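Local coordinates for protein CG5036 (Drosophila melanogaster, PDB 4IGU) that probably binds G-protein alpha subunits through its RGS domain, speeding their GTP hydrolysis and inhibiting GDP dissociation, at residues 70-82 and 100-112. Residues are numbered along the deposited sequence; the frame is centred on the assembly and turned at random. Where two conformers were deposited one is given.
Sequences VEEKARLIYEDYI and VNRNMIEPTTHTF
The backbones of Glu-71 and Pro-107 come closest, CA to CA 5.2 Å, where helix 67-81 of the all-helical RGS domain meets helix 94-103 and the loop leading to helix 113-132. Phe-112, at the N-cap position of helix 113-132, reaches in from the loop: CG2 of Ile-77 makes a CH-pi contact over one ring face, 4.0 Å from the centroid, while CG2 of Thr-111 lies over the centre of the opposite face. The ring's edge meets Ala-74, whose CB is 3.9 Å from Pro-107 CB. Met-104, its chain folded back (chi2 -62°, chi3 -60°), lays SD beside that same methyl and carries CE against the backbone of Arg-75. With CG anti to the backbone N (chi1 -168°), Tyr-78 swings its ring toward helix 94-103, where Val-100 CG1 fits at the ring edge. Its OH donates to Asn-101 OD1 (2.6 Å), ring and amide planes steeply inclined to each other. A phenylalanine here would probably leave Asn-101 OD1 without this donor and the amide freer to turn. One water donates to both Glu-71 OE2 and Met-104 O, 2.7 Å from each.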
ATOM      1  N   VAL A  70       9.381  10.281 -14.989  1.00 10.50           N
ATOM      2  CA  VAL A  70       8.051  10.324 -14.397  1.00 12.71           C
ATOM      3  C   VAL A  70       7.073   9.635 -15.343  1.00 10.55           C
ATOM      4  O   VAL A  70       6.291   8.771 -14.929  1.00  8.18           O
ATOM      5  CB  VAL A  70       7.571  11.761 -14.139  1.00  7.67           C
ATOM      6  CG1 VAL A  70       6.147  11.731 -13.619  1.00 11.85           C
ATOM      7  CG2 VAL A  70       8.480  12.472 -13.123  1.00  9.12           C
ATOM      8  N   GLU A  71       7.144   9.981 -16.623  1.00  9.41           N
ATOM      9  CA  GLU A  71       6.214   9.415 -17.601  1.00 11.94           C
ATOM     10  C   GLU A  71       6.436   7.915 -17.776  1.00 14.35           C
ATOM     11  O   GLU A  71       5.482   7.139 -17.798  1.00  8.17           O
ATOM     12  CB  GLU A  71       6.343  10.119 -18.950  1.00 10.47           C
ATOM     13  CG  GLU A  71       5.594   9.386 -20.043  1.00 14.76           C
ATOM     14  CD  GLU A  71       5.309  10.246 -21.252  1.00 18.29           C
ATOM     15  OE1 GLU A  71       6.273  10.794 -21.820  1.00 19.67           O
ATOM     16  OE2 GLU A  71       4.121  10.353 -21.642  1.00 19.23           O
ATOM     17  N   GLU A  72       7.702   7.516 -17.886  1.00  8.26           N
ATOM     18  CA  GLU A  72       8.064   6.107 -18.084  1.00 11.46           C
ATOM     19  C   GLU A  72       7.561   5.235 -16.925  1.00 10.84           C
ATOM     20  O   GLU A  72       7.009   4.145 -17.133  1.00 10.40           O
ATOM     21  CB  GLU A  72       9.592   5.997 -18.178  1.00 11.99           C
ATOM     22  CG  GLU A  72      10.128   4.655 -18.645  1.00 20.37           C
ATOM     23  CD  GLU A  72      10.016   4.466 -20.152  1.00 20.03           C
ATOM     24  OE1 GLU A  72      10.042   5.467 -20.904  1.00 17.73           O
ATOM     25  OE2 GLU A  72       9.902   3.306 -20.578  1.00 26.55           O
ATOM     26  N   LYS A  73       7.773   5.709 -15.700  1.00  8.02           N
ATOM     27  CA  LYS A  73       7.346   4.967 -14.514  1.00  9.89           C
ATOM     28  C   LYS A  73       5.830   5.016 -14.342  1.00 10.21           C
ATOM     29  O   LYS A  73       5.215   4.036 -13.909  1.00  9.04           O
ATOM     30  CB  LYS A  73       8.035   5.509 -13.256  1.00 11.04           C
ATOM     31  CG  LYS A  73       9.535   5.228 -13.209  1.00 12.64           C
ATOM     32  CD  LYS A  73      10.262   6.098 -12.155  1.00 10.34           C
ATOM     33  CE  LYS A  73      11.762   5.710 -12.100  1.00 13.10           C
ATOM     34  NZ  LYS A  73      12.553   6.492 -11.084  1.00  9.57           N
ATOM     35  N   ALA A  74       5.233   6.165 -14.648  1.00  8.30           N
ATOM     36  CA  ALA A  74       3.781   6.305 -14.522  1.00 12.23           C
ATOM     37  C   ALA A  74       3.039   5.363 -15.465  1.00 11.19           C
ATOM     38  O   ALA A  74       2.036   4.761 -15.072  1.00 10.30           O
ATOM     39  CB  ALA A  74       3.337   7.745 -14.745  1.00  7.51           C
ATOM     40  N   ARG A  75       3.501   5.260 -16.713  1.00 10.52           N
ATOM     41  CA  ARG A  75       2.866   4.354 -17.679  0.54 12.00           C
ATOM     42  C   ARG A  75       2.838   2.936 -17.141  1.00 10.84           C
ATOM     43  O   ARG A  75       1.855   2.224 -17.323  1.00  7.81           O
ATOM     44  CB  ARG A  75       3.584   4.345 -19.039  0.54 12.14           C
ATOM     45  CG  ARG A  75       3.469   5.633 -19.846  0.54 18.34           C
ATOM     46  CD  ARG A  75       3.678   5.358 -21.341  0.54 15.04           C
ATOM     47  NE  ARG A  75       4.878   4.564 -21.599  0.54 16.69           N
ATOM     48  CZ  ARG A  75       6.044   5.086 -21.969  0.54 23.34           C
ATOM     49  NH1 ARG A  75       7.091   4.302 -22.187  0.54 25.29           N
ATOM     50  NH2 ARG A  75       6.167   6.401 -22.123  0.54 26.90           N
ATOM     51  N   LEU A  76       3.920   2.521 -16.483  1.00 12.87           N
ATOM     52  CA  LEU A  76       4.016   1.162 -15.943  1.00 15.21           C
ATOM     53  C   LEU A  76       3.073   0.938 -14.763  1.00 10.62           C
ATOM     54  O   LEU A  76       2.403  -0.090 -14.683  1.00 15.36           O
ATOM     55  CB  LEU A  76       5.460   0.833 -15.548  1.00 17.56           C
ATOM     56  CG  LEU A  76       6.249   0.150 -16.651  1.00 26.40           C
ATOM     57  CD1 LEU A  76       7.713   0.085 -16.293  1.00 28.84           C
ATOM     58  CD2 LEU A  76       5.690  -1.247 -16.884  1.00 17.34           C
ATOM     59  N   ILE A  77       3.033   1.900 -13.852  1.00 12.67           N
ATOM     60  CA  ILE A  77       2.071   1.890 -12.764  1.00  9.53           C
ATOM     61  C   ILE A  77       0.647   1.761 -13.308  1.00 13.25           C
ATOM     62  O   ILE A  77      -0.142   0.946 -12.811  1.00 10.35           O
ATOM     63  CB  ILE A  77       2.188   3.173 -11.915  1.00 10.29           C
ATOM     64  CG1 ILE A  77       3.524   3.187 -11.161  1.00 16.04           C
ATOM     65  CG2 ILE A  77       1.037   3.265 -10.926  1.00 11.88           C
ATOM     66  CD1 ILE A  77       3.890   4.560 -10.581  1.00 16.08           C
ATOM     67  N   TYR A  78       0.299   2.545 -14.326  1.00  7.77           N
ATOM     68  CA  TYR A  78      -1.062   2.431 -14.866  1.00 13.02           C
ATOM     69  C   TYR A  78      -1.300   1.036 -15.431  1.00 10.11           C
ATOM     70  O   TYR A  78      -2.332   0.406 -15.151  1.00 11.07           O
ATOM     71  CB  TYR A  78      -1.324   3.480 -15.941  1.00 14.53           C
ATOM     72  CG  TYR A  78      -2.778   3.611 -16.339  1.00 15.05           C
ATOM     73  CD1 TYR A  78      -3.355   2.727 -17.244  1.00 12.11           C
ATOM     74  CD2 TYR A  78      -3.571   4.631 -15.826  1.00 13.21           C
ATOM     75  CE1 TYR A  78      -4.679   2.842 -17.623  1.00 11.31           C
ATOM     76  CE2 TYR A  78      -4.903   4.763 -16.207  1.00 11.01           C
ATOM     77  CZ  TYR A  78      -5.449   3.859 -17.106  1.00 14.34           C
ATOM     78  OH  TYR A  78      -6.771   3.970 -17.503  1.00 11.28           O
ATOM     79  N   GLU A  79      -0.345   0.555 -16.219  1.00 11.53           N
ATOM     80  CA  GLU A  79      -0.456  -0.768 -16.828  1.00 10.99           C
ATOM     81  C   GLU A  79      -0.576  -1.894 -15.787  1.00 13.83           C
ATOM     82  O   GLU A  79      -1.338  -2.852 -15.969  1.00 14.88           O
ATOM     83  CB  GLU A  79       0.759  -1.033 -17.727  1.00 14.71           C
ATOM     84  CG  GLU A  79       0.591  -2.284 -18.579  1.00 21.41           C
ATOM     85  CD  GLU A  79       1.838  -2.663 -19.350  1.00 25.05           C
ATOM     86  OE1 GLU A  79       2.796  -1.847 -19.390  1.00 14.03           O
ATOM     87  OE2 GLU A  79       1.851  -3.781 -19.915  1.00 20.89           O
ATOM     88  N   ASP A  80       0.188  -1.784 -14.703  1.00 15.82           N
ATOM     89  CA  ASP A  80       0.279  -2.862 -13.720  1.00 14.96           C
ATOM     90  C   ASP A  80      -0.859  -2.861 -12.709  1.00 15.34           C
ATOM     91  O   ASP A  80      -1.203  -3.913 -12.173  1.00 14.38           O
ATOM     92  CB  ASP A  80       1.606  -2.782 -12.959  1.00 13.23           C
ATOM     93  CG  ASP A  80       2.807  -3.220 -13.798  1.00 20.09           C
ATOM     94  OD1 ASP A  80       2.636  -3.931 -14.816  1.00 20.30           O
ATOM     95  OD2 ASP A  80       3.933  -2.850 -13.419  1.00 27.05           O
ATOM     96  N   TYR A  81      -1.444  -1.695 -12.440  1.00 12.80           N
ATOM     97  CA  TYR A  81      -2.439  -1.582 -11.359  1.00 12.60           C
ATOM     98  C   TYR A  81      -3.816  -1.035 -11.700  1.00 13.27           C
ATOM     99  O   TYR A  81      -4.753  -1.194 -10.912  1.00 13.48           O
ATOM    100  CB  TYR A  81      -1.875  -0.755 -10.213  1.00 13.10           C
ATOM    101  CG  TYR A  81      -0.596  -1.312  -9.672  1.00 11.59           C
ATOM    102  CD1 TYR A  81      -0.584  -2.514  -8.975  1.00 15.49           C
ATOM    103  CD2 TYR A  81       0.600  -0.643  -9.857  1.00 12.58           C
ATOM    104  CE1 TYR A  81       0.590  -3.032  -8.469  1.00 15.11           C
ATOM    105  CE2 TYR A  81       1.778  -1.143  -9.361  1.00 15.86           C
ATOM    106  CZ  TYR A  81       1.769  -2.337  -8.663  1.00 15.56           C
ATOM    107  OH  TYR A  81       2.954  -2.842  -8.174  1.00 23.67           O
ATOM    108  N   ILE A  82      -3.950  -0.376 -12.847  1.00 11.09           N
ATOM    109  CA  ILE A  82      -5.208   0.319 -13.153  1.00 14.70           C
ATOM    110  C   ILE A  82      -5.855  -0.174 -14.439  1.00 13.41           C
ATOM    111  O   ILE A  82      -7.084  -0.297 -14.525  1.00 12.91           O
ATOM    112  CB  ILE A  82      -4.995   1.846 -13.218  1.00 11.27           C
ATOM    113  CG1 ILE A  82      -4.370   2.330 -11.901  1.00 13.52           C
ATOM    114  CG2 ILE A  82      -6.310   2.572 -13.514  1.00 11.87           C
ATOM    115  CD1 ILE A  82      -4.131   3.829 -11.840  1.00 12.86           C
ATOM    116  N   VAL A 100      -7.278  10.309 -13.460  1.00  8.19           N
ATOM    117  CA  VAL A 100      -5.988   9.673 -13.730  1.00 12.85           C
ATOM    118  C   VAL A 100      -5.709   9.573 -15.242  1.00 10.28           C
ATOM    119  O   VAL A 100      -4.604   9.899 -15.696  1.00 10.90           O
ATOM    120  CB  VAL A 100      -5.896   8.286 -13.055  1.00 10.60           C
ATOM    121  CG1 VAL A 100      -4.632   7.547 -13.484  1.00 11.68           C
ATOM    122  CG2 VAL A 100      -5.930   8.447 -11.543  1.00 12.11           C
ATOM    123  N   ASN A 101      -6.706   9.154 -16.019  1.00 14.80           N
ATOM    124  CA  ASN A 101      -6.561   9.092 -17.480  1.00 11.14           C
ATOM    125  C   ASN A 101      -6.136  10.424 -18.056  1.00 12.10           C
ATOM    126  O   ASN A 101      -5.220  10.503 -18.880  1.00 13.91           O
ATOM    127  CB  ASN A 101      -7.871   8.660 -18.159  1.00 16.59           C
ATOM    128  CG  ASN A 101      -8.200   7.209 -17.919  1.00 16.45           C
ATOM    129  OD1 ASN A 101      -7.404   6.470 -17.342  1.00 14.53           O
ATOM    130  ND2 ASN A 101      -9.382   6.782 -18.368  1.00 16.23           N
ATOM    131  N   ARG A 102      -6.810  11.487 -17.636  1.00 12.61           N
ATOM    132  CA  ARG A 102      -6.456  12.800 -18.145  1.00 10.61           C
ATOM    133  C   ARG A 102      -5.053  13.186 -17.682  1.00 14.07           C
ATOM    134  O   ARG A 102      -4.304  13.793 -18.448  1.00 12.73           O
ATOM    135  CB  ARG A 102      -7.508  13.857 -17.741  1.00 15.65           C
ATOM    136  CG  ARG A 102      -8.898  13.592 -18.363  1.00 29.07           C
ATOM    137  CD  ARG A 102      -9.891  14.755 -18.174  1.00 31.08           C
ATOM    138  NE  ARG A 102     -10.466  14.815 -16.826  1.00 42.40           N
ATOM    139  CZ  ARG A 102     -11.609  14.230 -16.464  1.00 41.37           C
ATOM    140  NH1 ARG A 102     -12.058  14.343 -15.215  1.00 27.42           N
ATOM    141  NH2 ARG A 102     -12.307  13.527 -17.352  1.00 46.24           N
ATOM    142  N   ASN A 103      -4.697  12.840 -16.436  1.00 10.48           N
ATOM    143  CA  ASN A 103      -3.363  13.185 -15.901  1.00 12.50           C
ATOM    144  C   ASN A 103      -2.240  12.437 -16.596  1.00 13.44           C
ATOM    145  O   ASN A 103      -1.074  12.797 -16.457  1.00 17.33           O
ATOM    146  CB  ASN A 103      -3.256  12.902 -14.396  1.00  8.56           C
ATOM    147  CG  ASN A 103      -4.057  13.874 -13.545  1.00 17.62           C
ATOM    148  OD1 ASN A 103      -4.535  14.887 -14.037  1.00 12.77           O
ATOM    149  ND2 ASN A 103      -4.183  13.576 -12.254  1.00 11.51           N
ATOM    150  N   MET A 104      -2.583  11.371 -17.314  1.00 12.31           N
ATOM    151  CA  MET A 104      -1.571  10.531 -17.941  1.00  9.54           C
ATOM    152  C   MET A 104      -1.116  11.072 -19.275  1.00 10.39           C
ATOM    153  O   MET A 104      -0.188  10.525 -19.887  1.00 13.05           O
ATOM    154  CB  MET A 104      -2.070   9.087 -18.095  1.00  8.43           C
ATOM    155  CG  MET A 104      -1.924   8.266 -16.808  1.00  9.27           C
ATOM    156  SD  MET A 104      -0.202   8.083 -16.257  1.00 12.75           S
ATOM    157  CE  MET A 104       0.569   7.244 -17.640  1.00  9.87           C
ATOM    158  N   ILE A 105      -1.754  12.145 -19.743  1.00  9.25           N
ATOM    159  CA  ILE A 105      -1.328  12.739 -21.005  1.00 10.93           C
ATOM    160  C   ILE A 105       0.043  13.385 -20.833  1.00 14.89           C
ATOM    161  O   ILE A 105       0.902  13.290 -21.715  1.00 15.28           O
ATOM    162  CB  ILE A 105      -2.357  13.765 -21.564  1.00 16.74           C
ATOM    163  CG1 ILE A 105      -3.713  13.093 -21.793  1.00 13.77           C
ATOM    164  CG2 ILE A 105      -1.874  14.357 -22.882  1.00 13.03           C
ATOM    165  CD1 ILE A 105      -3.650  11.923 -22.753  1.00 21.79           C
ATOM    166  N   GLU A 106       0.234  14.068 -19.707  1.00 11.88           N
ATOM    167  CA  GLU A 106       1.544  14.612 -19.364  1.00 17.26           C
ATOM    168  C   GLU A 106       1.791  14.288 -17.901  1.00 12.89           C
ATOM    169  O   GLU A 106       1.532  15.111 -17.028  1.00 11.17           O
ATOM    170  CB  GLU A 106       1.586  16.127 -19.593  1.00 25.36           C
ATOM    171  CG  GLU A 106       3.000  16.713 -19.658  1.00 30.05           C
ATOM    172  CD  GLU A 106       3.015  18.151 -20.160  1.00 49.70           C
ATOM    173  OE1 GLU A 106       3.988  18.876 -19.857  1.00 54.13           O
ATOM    174  OE2 GLU A 106       2.055  18.551 -20.859  1.00 50.79           O
ATOM    175  N   PRO A 107       2.279  13.070 -17.625  1.00 13.80           N
ATOM    176  CA  PRO A 107       2.369  12.621 -16.233  1.00 12.79           C
ATOM    177  C   PRO A 107       3.222  13.533 -15.357  1.00 14.92           C
ATOM    178  O   PRO A 107       4.246  14.081 -15.798  1.00  9.47           O
ATOM    179  CB  PRO A 107       3.004  11.226 -16.359  1.00 11.83           C
ATOM    180  CG  PRO A 107       2.603  10.776 -17.729  1.00  6.31           C
ATOM    181  CD  PRO A 107       2.663  12.010 -18.575  1.00  8.71           C
ATOM    182  N   THR A 108       2.765  13.713 -14.124  1.00 12.35           N
ATOM    183  CA  THR A 108       3.551  14.354 -13.081  1.00 11.77           C
ATOM    184  C   THR A 108       3.628  13.401 -11.872  1.00 11.68           C
ATOM    185  O   THR A 108       2.988  12.345 -11.856  1.00  8.51           O
ATOM    186  CB  THR A 108       2.925  15.689 -12.624  1.00 12.07           C
ATOM    187  OG1 THR A 108       1.728  15.428 -11.879  1.00 11.43           O
ATOM    188  CG2 THR A 108       2.607  16.606 -13.811  1.00 11.38           C
ATOM    189  N   THR A 109       4.397  13.777 -10.854  1.00  8.10           N
ATOM    190  CA  THR A 109       4.510  12.963  -9.647  1.00 11.38           C
ATOM    191  C   THR A 109       3.205  12.898  -8.864  1.00 11.39           C
ATOM    192  O   THR A 109       3.075  12.105  -7.930  1.00 12.89           O
ATOM    193  CB  THR A 109       5.593  13.504  -8.702  1.00 16.74           C
ATOM    194  OG1 THR A 109       5.404  14.920  -8.516  1.00 12.59           O
ATOM    195  CG2 THR A 109       6.977  13.234  -9.276  1.00 11.48           C
ATOM    196  N   HIS A 110       2.245  13.740  -9.230  1.00 10.03           N
ATOM    197  CA  HIS A 110       0.960  13.756  -8.546  1.00 11.84           C
ATOM    198  C   HIS A 110      -0.169  13.209  -9.404  1.00  8.64           C
ATOM    199  O   HIS A 110      -1.343  13.328  -9.025  1.00  8.49           O
ATOM    200  CB  HIS A 110       0.626  15.181  -8.075  1.00 13.59           C
ATOM    201  CG  HIS A 110       1.537  15.684  -7.002  1.00 18.86           C
ATOM    202  ND1 HIS A 110       1.330  15.415  -5.665  1.00 21.17           N
ATOM    203  CD2 HIS A 110       2.659  16.440  -7.065  1.00 15.58           C
ATOM    204  CE1 HIS A 110       2.285  15.985  -4.950  0.46 16.58           C
ATOM    205  NE2 HIS A 110       3.106  16.608  -5.775  1.00 15.83           N
ATOM    206  N   THR A 111       0.180  12.604 -10.539  1.00  7.03           N
ATOM    207  CA  THR A 111      -0.813  12.001 -11.441  1.00  6.95           C
ATOM    208  C   THR A 111      -1.796  11.066 -10.731  1.00 14.72           C
ATOM    209  O   THR A 111      -3.013  11.107 -10.983  1.00  8.24           O
ATOM    210  CB  THR A 111      -0.102  11.267 -12.609  1.00  7.42           C
ATOM    211  OG1 THR A 111       0.397  12.253 -13.526  1.00 13.70           O
ATOM    212  CG2 THR A 111      -1.045  10.335 -13.352  1.00 12.77           C
ATOM    213  N   PHE A 112      -1.286  10.240  -9.820  1.00  8.83           N
ATOM    214  CA  PHE A 112      -2.146   9.247  -9.163  1.00 10.33           C
ATOM    215  C   PHE A 112      -2.674   9.641  -7.785  1.00 10.25           C
ATOM    216  O   PHE A 112      -3.267   8.799  -7.094  1.00 10.22           O
ATOM    217  CB  PHE A 112      -1.399   7.916  -9.034  1.00  7.78           C
ATOM    218  CG  PHE A 112      -0.893   7.381 -10.345  1.00 10.71           C
ATOM    219  CD1 PHE A 112      -1.743   6.696 -11.194  1.00 10.03           C
ATOM    220  CD2 PHE A 112       0.422   7.583 -10.735  1.00 13.65           C
ATOM    221  CE1 PHE A 112      -1.285   6.199 -12.412  1.00 10.61           C
ATOM    222  CE2 PHE A 112       0.888   7.091 -11.959  1.00 10.87           C
ATOM    223  CZ  PHE A 112       0.036   6.407 -12.790  1.00  9.08           C
TER
HETATM  224  O   HOH W   1       1.923   9.170 -20.744  1.00 10.82           O